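PDB 5AH1: triacylglycerol lipase from Clostridium botulinum, which hydrolyses ester bonds, probably including those of synthetic polyesters, and is a zinc-binding alpha/beta-hydrolase. Local coordinates for residues 126-129 and 130-133. Numbering follows the deposited sequence.
Sequences SSNW and DRAC. With ZN (zinc ion), chain B.
S127 and D130 meet at the first turn of helix 128-140, where S127 is the N-cap. Its OG lies between its own backbone N and carbonyl carbon (chi1 66°), which brings it within reach of D130 N, from which it accepts at 3.0 Å. The same OG is also hydrogen-bonded to D302, a zinc ligand, so one hydroxyl joins the start of the helix to the metal site.

From CB outward, D130 first packs against S126 CB, 4.0 Å away, and its CG stands beside S127 OG. OD1 then takes the zinc at 1.9 Å, the site being completed by H150, H156 and D302. OD2 sits farther from the metal, 2.7 Å from the zinc, and is held by Q273 and by a water that donates to it at 2.7 Å. That water in turn accepts from S127 N, so the backbone just ahead of the helix helps fix how the carboxylate is turned. A helix N-terminus would probably also steady its negative charge.

This is the zinc site of a lipase-like alpha/beta-hydrolase, and the helix supplying D130 packs against helix 183-197, which follows the probable nucleophile elbow. The R131 side chain touches M183 of that helix: its CB and CG run beside S127 O, CD comes to 3.2 Å from S126 O, and a bend at chi3 (46°) turns the guanidinium to T187, G123 O and H84 O. N128 OD1 also bonds T187, its amide plane almost perpendicular to the guanidinium.

On another side of the helix, C133 SG approaches the W129 indole obliquely, 4.0 Å from the centroid of the five-membered ring, while W129 NE1 is hydrogen-bonded to Y146 O.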
loop_
_atom_site.group_PDB
_atom_site.type_symbol
_atom_site.label_atom_id
_atom_site.label_comp_id
_atom_site.label_asym_id
_atom_site.label_seq_id
_atom_site.Cartn_x
_atom_site.Cartn_y
_atom_site.Cartn_z
ATOM N N SER A 126 -1.876 10.966 -0.735
ATOM C CA SER A 126 -2.815 11.431 0.274
ATOM C C SER A 126 -2.767 10.586 1.547
ATOM O O SER A 126 -2.149 9.519 1.589
ATOM C CB SER A 126 -4.219 11.494 -0.309
ATOM O OG SER A 126 -4.241 12.436 -1.373
ATOM N N SER A 127 -3.437 11.057 2.597
ATOM C CA SER A 127 -3.473 10.327 3.851
ATOM C C SER A 127 -4.256 9.020 3.713
ATOM O O SER A 127 -5.034 8.828 2.790
ATOM C CB SER A 127 -4.138 11.163 4.925
ATOM O OG SER A 127 -5.500 11.365 4.593
ATOM N N ASN A 128 -4.056 8.121 4.667
ATOM C CA ASN A 128 -4.824 6.879 4.691
ATOM C C ASN A 128 -6.321 7.136 4.883
ATOM O O ASN A 128 -7.144 6.434 4.299
ATOM C CB ASN A 128 -4.272 5.946 5.769
ATOM C CG ASN A 128 -3.056 5.196 5.290
ATOM O OD1 ASN A 128 -3.126 4.502 4.267
ATOM N ND2 ASN A 128 -1.954 5.284 6.021
ATOM N N TRP A 129 -6.686 8.118 5.696
ATOM C CA TRP A 129 -8.096 8.480 5.807
ATOM C C TRP A 129 -8.648 8.878 4.436
ATOM O O TRP A 129 -9.689 8.375 3.977
ATOM C CB TRP A 129 -8.266 9.639 6.776
ATOM C CG TRP A 129 -9.682 10.159 6.878
ATOM C CD1 TRP A 129 -10.317 11.014 5.999
ATOM C CD2 TRP A 129 -10.641 9.878 7.916
ATOM N NE1 TRP A 129 -11.590 11.268 6.432
ATOM C CE2 TRP A 129 -11.813 10.593 7.603
ATOM C CE3 TRP A 129 -10.624 9.080 9.078
ATOM C CZ2 TRP A 129 -12.936 10.577 8.430
ATOM C CZ3 TRP A 129 -11.738 9.062 9.879
ATOM C CH2 TRP A 129 -12.882 9.790 9.550
ATOM N N ASP A 130 -7.949 9.791 3.760
ATOM C CA ASP A 130 -8.449 10.284 2.483
ATOM C C ASP A 130 -8.529 9.126 1.481
ATOM O O ASP A 130 -9.507 8.989 0.750
ATOM C CB ASP A 130 -7.565 11.400 1.920
ATOM C CG ASP A 130 -7.639 12.727 2.717
ATOM O OD1 ASP A 130 -8.298 12.803 3.788
ATOM O OD2 ASP A 130 -7.026 13.713 2.236
ATOM N N ARG A 131 -7.485 8.309 1.447
ATOM C CA ARG A 131 -7.459 7.146 0.566
ATOM C C ARG A 131 -8.564 6.139 0.860
ATOM O O ARG A 131 -9.103 5.539 -0.053
ATOM C CB ARG A 131 -6.076 6.509 0.615
ATOM C CG ARG A 131 -4.997 7.387 -0.077
ATOM C CD ARG A 131 -3.593 6.945 0.274
ATOM N NE ARG A 131 -3.381 5.497 0.196
ATOM C CZ ARG A 131 -2.626 4.872 -0.705
ATOM N NH1 ARG A 131 -2.111 5.498 -1.764
ATOM N NH2 ARG A 131 -2.447 3.568 -0.574
ATOM N N ALA A 132 -8.892 5.948 2.128
ATOM C CA ALA A 132 -9.985 5.056 2.489
ATOM C C ALA A 132 -11.340 5.586 2.000
ATOM O O ALA A 132 -12.166 4.817 1.509
ATOM C CB ALA A 132 -10.004 4.799 3.982
ATOM N N CYS A 133 -11.564 6.893 2.137
ATOM C CA CYS A 133 -12.782 7.501 1.631
ATOM C C CYS A 133 -12.851 7.372 0.119
ATOM O O CYS A 133 -13.913 7.127 -0.446
ATOM C CB CYS A 133 -12.848 8.978 2.026
ATOM S SG CYS A 133 -12.956 9.280 3.824
HETATM ZN ZN ZN B . -8.035 14.537 4.612
HETATM O O HOH W 1 -4.322 13.911 2.077
#